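Local coordinates for protein rubisco operon transcriptional regulator (PDB 5Y2W) that regulates transcription as a LysR-type repressor, probably sensing carbon and nitrogen status through metabolites such as 2-phosphoglycolate bound in its regulatory domain, at residues 13-18 with 60-65; 74-79 with 188-193. One frame throughout, in Å; residues are numbered along the deposited sequence.

Contact 1 of 2, residues 13-18 with 60-65; sequences LRLAVI and DDLYIV. With PGA (2-phosphoglycolic acid), chain B.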
loop_
_atom_site.group_PDB
_atom_site.type_symbol
_atom_site.label_atom_id
_atom_site.label_comp_id
_atom_site.label_asym_id
_atom_site.label_seq_id
_atom_site.Cartn_x
_atom_site.Cartn_y
_atom_site.Cartn_z
ATOM N N LEU A 13 -9.576 16.399 -10.314
ATOM C CA LEU A 13 -8.133 16.535 -10.011
ATOM C C LEU A 13 -7.491 15.150 -9.972
ATOM O O LEU A 13 -7.980 14.285 -9.256
ATOM C CB LEU A 13 -7.957 17.184 -8.651
ATOM C CG LEU A 13 -6.520 17.219 -8.111
ATOM C CD1 LEU A 13 -5.576 18.074 -8.969
ATOM C CD2 LEU A 13 -6.601 17.722 -6.682
ATOM N N ARG A 14 -6.436 14.938 -10.758
ATOM C CA ARG A 14 -5.716 13.658 -10.833
ATOM C C ARG A 14 -4.337 13.801 -10.169
ATOM O O ARG A 14 -3.448 14.489 -10.694
ATOM C CB ARG A 14 -5.484 13.213 -12.272
ATOM C CG ARG A 14 -6.696 12.594 -12.933
ATOM C CD ARG A 14 -6.485 12.455 -14.426
ATOM N NE ARG A 14 -7.727 12.749 -15.133
ATOM C CZ ARG A 14 -8.269 13.967 -15.262
ATOM N NH1 ARG A 14 -9.425 14.098 -15.916
ATOM N NH2 ARG A 14 -7.679 15.057 -14.740
ATOM N N LEU A 15 -4.181 13.130 -9.030
ATOM C CA LEU A 15 -2.926 13.122 -8.282
ATOM C C LEU A 15 -2.276 11.770 -8.373
ATOM O O LEU A 15 -2.926 10.709 -8.114
ATOM C CB LEU A 15 -3.184 13.421 -6.805
ATOM C CG LEU A 15 -3.984 14.692 -6.556
ATOM C CD1 LEU A 15 -4.457 14.742 -5.121
ATOM C CD2 LEU A 15 -3.159 15.919 -6.909
ATOM N N ALA A 16 -0.991 11.783 -8.680
ATOM C CA ALA A 16 -0.201 10.592 -8.449
ATOM C C ALA A 16 0.843 10.896 -7.366
ATOM O O ALA A 16 1.523 11.940 -7.408
ATOM C CB ALA A 16 0.405 10.043 -9.732
ATOM N N VAL A 17 0.914 9.993 -6.373
ATOM C CA VAL A 17 1.800 10.150 -5.243
ATOM C C VAL A 17 2.692 8.920 -5.007
ATOM O O VAL A 17 2.328 7.759 -5.285
ATOM C CB VAL A 17 1.061 10.595 -3.940
ATOM C CG1 VAL A 17 0.142 11.768 -4.202
ATOM C CG2 VAL A 17 0.306 9.462 -3.256
ATOM N N ILE A 18 3.869 9.180 -4.457
ATOM C CA ILE A 18 4.729 8.081 -4.019
ATOM C C ILE A 18 4.135 7.351 -2.802
ATOM O O ILE A 18 3.312 7.896 -2.077
ATOM C CB ILE A 18 6.145 8.561 -3.745
ATOM C CG1 ILE A 18 6.113 9.749 -2.779
ATOM C CG2 ILE A 18 6.838 8.858 -5.071
ATOM C CD1 ILE A 18 7.415 9.987 -2.101
ATOM N N ASP A 60 -1.273 12.747 -15.212
ATOM C CA ASP A 60 -1.873 13.409 -14.060
ATOM C C ASP A 60 -1.631 14.896 -14.097
ATOM O O ASP A 60 -0.768 15.393 -14.830
ATOM C CB ASP A 60 -1.243 12.813 -12.774
ATOM C CG ASP A 60 -1.417 11.292 -12.695
ATOM O OD1 ASP A 60 -2.552 10.873 -12.440
ATOM O OD2 ASP A 60 -0.449 10.535 -12.948
ATOM N N ASP A 61 -2.376 15.584 -13.255
ATOM C CA ASP A 61 -2.188 16.990 -13.017
ATOM C C ASP A 61 -0.941 17.274 -12.184
ATOM O O ASP A 61 -0.094 18.090 -12.547
ATOM C CB ASP A 61 -3.428 17.499 -12.288
ATOM C CG ASP A 61 -4.676 17.358 -13.142
ATOM O OD1 ASP A 61 -4.614 17.782 -14.312
ATOM O OD2 ASP A 61 -5.687 16.780 -12.692
ATOM N N LEU A 62 -0.839 16.574 -11.054
ATOM C CA LEU A 62 0.265 16.755 -10.145
ATOM C C LEU A 62 0.855 15.433 -9.643
ATOM O O LEU A 62 0.182 14.400 -9.566
ATOM C CB LEU A 62 -0.179 17.600 -8.967
ATOM C CG LEU A 62 -0.530 19.071 -9.228
ATOM C CD1 LEU A 62 -1.162 19.642 -7.952
ATOM C CD2 LEU A 62 0.670 19.923 -9.686
ATOM N N TYR A 63 2.129 15.518 -9.285
ATOM C CA TYR A 63 2.894 14.394 -8.852
ATOM C C TYR A 63 3.557 14.784 -7.539
ATOM O O TYR A 63 4.091 15.892 -7.375
ATOM C CB TYR A 63 3.929 14.054 -9.900
ATOM C CG TYR A 63 3.349 13.781 -11.287
ATOM C CD1 TYR A 63 3.153 14.824 -12.215
ATOM C CD2 TYR A 63 2.999 12.488 -11.676
ATOM C CE1 TYR A 63 2.592 14.574 -13.459
ATOM C CE2 TYR A 63 2.469 12.237 -12.928
ATOM C CZ TYR A 63 2.249 13.290 -13.803
ATOM O OH TYR A 63 1.754 13.036 -15.040
ATOM N N ILE A 64 3.523 13.858 -6.594
ATOM C CA ILE A 64 4.316 13.980 -5.384
ATOM C C ILE A 64 5.436 12.942 -5.354
ATOM O O ILE A 64 5.238 11.692 -5.431
ATOM C CB ILE A 64 3.406 13.894 -4.189
ATOM C CG1 ILE A 64 2.389 15.035 -4.344
ATOM C CG2 ILE A 64 4.213 13.935 -2.882
ATOM C CD1 ILE A 64 1.769 15.544 -3.063
ATOM N N VAL A 65 6.640 13.493 -5.294
ATOM C CA VAL A 65 7.866 12.740 -5.396
ATOM C C VAL A 65 8.861 13.284 -4.361
ATOM O O VAL A 65 8.705 14.412 -3.896
ATOM C CB VAL A 65 8.452 12.861 -6.780
ATOM C CG1 VAL A 65 7.434 12.359 -7.784
ATOM C CG2 VAL A 65 8.884 14.310 -7.071
HETATM P P PGA B . 9.186 4.860 -3.169
HETATM O O1P PGA B . 9.189 6.386 -2.638
HETATM O O2P PGA B . 7.773 4.391 -3.064
HETATM O O3P PGA B . 10.190 4.144 -2.249
HETATM O O4P PGA B . 9.489 4.985 -4.615
HETATM C C2 PGA B . 8.703 6.861 -1.400
HETATM C C1 PGA B . 9.632 7.883 -0.757
HETATM O O1 PGA B . 9.314 8.388 0.365
HETATM O O2 PGA B . 10.678 8.182 -1.371
#

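Contact 2 of 2, residues 74-79 with 188-193; sequences LNYQPF and YVANLA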
loop_
_atom_site.group_PDB
_atom_site.type_symbol
_atom_site.label_atom_id
_atom_site.label_comp_id
_atom_site.label_asym_id
_atom_site.label_seq_id
_atom_site.Cartn_x
_atom_site.Cartn_y
_atom_site.Cartn_z
ATOM N N LEU A 74 10.525 19.141 -14.980
ATOM C CA LEU A 74 9.459 19.373 -14.037
ATOM C C LEU A 74 9.578 20.723 -13.401
ATOM O O LEU A 74 10.701 21.171 -13.094
ATOM C CB LEU A 74 9.606 18.370 -12.882
ATOM C CG LEU A 74 9.329 16.931 -13.234
ATOM C CD1 LEU A 74 9.636 16.011 -12.053
ATOM C CD2 LEU A 74 7.884 16.811 -13.668
ATOM N N ASN A 75 8.437 21.354 -13.146
ATOM C CA ASN A 75 8.416 22.334 -12.101
ATOM C C ASN A 75 8.097 21.624 -10.765
ATOM O O ASN A 75 7.363 20.653 -10.771
ATOM C CB ASN A 75 7.358 23.379 -12.364
ATOM C CG ASN A 75 7.605 24.630 -11.567
ATOM O OD1 ASN A 75 7.522 24.650 -10.331
ATOM N ND2 ASN A 75 7.963 25.678 -12.267
ATOM N N TYR A 76 8.610 22.135 -9.639
ATOM C CA TYR A 76 8.239 21.637 -8.328
ATOM C C TYR A 76 8.642 22.454 -7.139
ATOM O O TYR A 76 9.630 23.197 -7.167
ATOM C CB TYR A 76 8.776 20.231 -8.095
ATOM C CG TYR A 76 10.228 20.018 -8.381
ATOM C CD1 TYR A 76 11.180 20.144 -7.393
ATOM C CD2 TYR A 76 10.646 19.607 -9.620
ATOM C CE1 TYR A 76 12.525 19.874 -7.654
ATOM C CE2 TYR A 76 11.971 19.355 -9.893
ATOM C CZ TYR A 76 12.913 19.476 -8.899
ATOM O OH TYR A 76 14.230 19.243 -9.219
ATOM N N GLN A 77 7.884 22.256 -6.060
ATOM C CA GLN A 77 8.206 22.882 -4.793
ATOM C C GLN A 77 8.262 21.866 -3.684
ATOM O O GLN A 77 7.378 21.011 -3.624
ATOM C CB GLN A 77 7.121 23.876 -4.409
ATOM C CG GLN A 77 6.778 24.840 -5.522
ATOM C CD GLN A 77 5.771 25.868 -5.064
ATOM O OE1 GLN A 77 6.010 26.579 -4.101
ATOM N NE2 GLN A 77 4.620 25.910 -5.723
ATOM N N PRO A 78 9.224 22.029 -2.746
ATOM C CA PRO A 78 9.182 21.214 -1.550
ATOM C C PRO A 78 8.093 21.730 -0.655
ATOM O O PRO A 78 7.894 22.925 -0.580
ATOM C CB PRO A 78 10.531 21.467 -0.907
ATOM C CG PRO A 78 10.863 22.901 -1.278
ATOM C CD PRO A 78 10.241 23.106 -2.639
ATOM N N PHE A 79 7.379 20.816 0.006
ATOM C CA PHE A 79 6.326 21.173 0.958
ATOM C C PHE A 79 6.421 20.447 2.300
ATOM O O PHE A 79 5.782 20.855 3.235
ATOM C CB PHE A 79 4.935 20.976 0.343
ATOM C CG PHE A 79 4.589 19.543 0.020
ATOM C CD1 PHE A 79 4.884 19.010 -1.214
ATOM C CD2 PHE A 79 3.929 18.750 0.965
ATOM C CE1 PHE A 79 4.552 17.700 -1.515
ATOM C CE2 PHE A 79 3.586 17.441 0.670
ATOM C CZ PHE A 79 3.902 16.904 -0.558
ATOM N N TYR A 188 8.120 16.712 -2.730
ATOM C CA TYR A 188 7.915 17.789 -3.658
ATOM C C TYR A 188 6.615 17.595 -4.360
ATOM O O TYR A 188 6.256 16.465 -4.692
ATOM C CB TYR A 188 8.983 17.780 -4.728
ATOM C CG TYR A 188 10.393 18.041 -4.257
ATOM C CD1 TYR A 188 10.840 19.335 -3.991
ATOM C CD2 TYR A 188 11.301 16.982 -4.120
ATOM C CE1 TYR A 188 12.154 19.572 -3.599
ATOM C CE2 TYR A 188 12.591 17.203 -3.718
ATOM C CZ TYR A 188 13.022 18.500 -3.470
ATOM O OH TYR A 188 14.319 18.650 -3.087
ATOM N N VAL A 189 5.906 18.693 -4.598
ATOM C CA VAL A 189 4.775 18.672 -5.519
ATOM C C VAL A 189 5.218 19.296 -6.865
ATOM O O VAL A 189 5.781 20.391 -6.936
ATOM C CB VAL A 189 3.516 19.331 -4.948
ATOM C CG1 VAL A 189 3.817 20.726 -4.459
ATOM C CG2 VAL A 189 2.403 19.356 -5.994
ATOM N N ALA A 190 4.984 18.517 -7.906
ATOM C CA ALA A 190 5.584 18.704 -9.188
ATOM C C ALA A 190 4.510 18.644 -10.265
ATOM O O ALA A 190 3.448 18.071 -10.043
ATOM C CB ALA A 190 6.642 17.632 -9.440
ATOM N N ASN A 191 4.808 19.291 -11.387
ATOM C CA ASN A 191 4.055 19.173 -12.630
ATOM C C ASN A 191 5.022 19.267 -13.804
ATOM O O ASN A 191 6.165 19.742 -13.658
ATOM C CB ASN A 191 3.027 20.272 -12.735
ATOM C CG ASN A 191 3.659 21.652 -12.779
ATOM O OD1 ASN A 191 3.886 22.202 -13.843
ATOM N ND2 ASN A 191 3.924 22.214 -11.632
ATOM N N LEU A 192 4.599 18.748 -14.945
ATOM C CA LEU A 192 5.433 18.770 -16.171
ATOM C C LEU A 192 5.832 20.233 -16.438
ATOM O O LEU A 192 4.982 21.133 -16.329
ATOM C CB LEU A 192 4.677 18.142 -17.368
ATOM C CG LEU A 192 4.365 16.610 -17.306
ATOM C CD1 LEU A 192 3.831 16.005 -18.599
ATOM C CD2 LEU A 192 5.579 15.790 -16.880
ATOM N N ALA A 193 7.120 20.483 -16.689
ATOM C CA ALA A 193 7.592 21.882 -16.810
ATOM C C ALA A 193 6.833 22.588 -17.941
ATOM O O ALA A 193 6.642 22.001 -19.018
ATOM C CB ALA A 193 9.091 21.927 -17.072
#

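Contact 1 of 2, residues 13-18 with 60-65
R14 and D61 meet where the strand pair begins, and one carboxylate oxygen does most of the work. D61 OD2 accepts the backbone N of R14 at 2.8 Å, on the anti side of the carboxylate, with a nearly straight N-H (165°). The same OD2 lies at the edge of the R14 guanidinium, where NH2 forms a salt bridge to it at 3.3 Å, its hydrogen bond weak; the two flat groups are turned 71° apart. An alanine in place of D61 would probably leave the R14 amide and guanidinium without this shared acceptor and set the arginine end free to turn. D60, next door, turns its carboxylate to A16 instead: OD2 touches A16 CB at 3.4 Å and pairs with R54, while the D60 backbone N bonds Y63 OH at 3.0 Å. From there the strands run parallel, A16 N to L62 O and I64 N to A16 O. L15 lies side by side with L62, and V17 with I64 (V17 CG1 to I64 CB 3.9 Å), all on the face that carries L62. At the far end chi1 of I18 (53°) puts CG1 between backbone N and carbonyl carbon, 3.4 Å from I64 O. I18 CD1 touches C1 of 2-phosphoglycolate at 3.3 Å. The chemistry thus runs from a charged, partly exposed start to an apolar side chain that gives the ligand van der Waals contact, its polar grip coming from residues such as R185, T20 and S117.

Contact 2 of 2, residues 74-79 with 188-193
Y76 turns the edge of its ring toward the face of Y188, a T-shaped pair with centroids 5.0 Å apart and planes at 67°. This is the tight part of the contact. CE1 of Y76 stands above the Y188 ring, offset toward its rim, and Y76 CD1 comes to 3.5 Å from Y188 CD1. The edge of the Y188 ring meets P78, with Y188 CD1 3.4 Å from P78 N and Y188 CE1 3.7 Å from P78 CB. Y76 CG sits between its backbone N and carbonyl carbon (chi1 50°), which starts the ring out beside Y188; Y76 CB rests 3.6 Å from A190 CB. Y76, P78 and Y188 are partly exposed on this face, while A190 is buried. Here 74-79, an outermost strand of the five-stranded mixed sheet, runs antiparallel to 186-192 in the LysR substrate-binding domain, a periplasmic-binding-protein-like fold. N75 and N191, then Q77 and V189, form its hydrogen-bonded pairs, Q77 N to V189 O and V189 N to Q77 O each 2.9 Å. On the other face the F79 ring crosses V189 at about a right angle, and helix 199-211 covers this side through M209, which touches F79, Q77 and V189. Solvent comes in toward the start of 74-79: N75 is exposed, L74 and A193 partly so. The backbone bond from N75 N to N191 O still holds there, and L74 CD2 lies 3.4 Å from N191 O and reaches L192 CD2 at 4.1 Å.

How the contacts relate
From the N terminus, strand 11-18 enters the domain, and the chain passes through helix 24-35, strand 39-46 and helix 48-56 before 60-65 returns beside it, closing contact 1. Strand 74-79 follows soon after, but its partner comes much later: over a hundred residues, including the three-stranded sheet, intervene before 188-193 closes contact 2. The two loops therefore stand in series, neither nesting nor crossing. Strand 186-192 lies between 62-65 and 74-79, and probable hydrogen bonds from Y188 N to V65 O and A190 N to Y63 O join both contacts in one sheet, ordered 39-46, 11-18, 62-65, 186-192, 74-79. I64 CD1 packing on F79 CZ adds a side-chain contact between them.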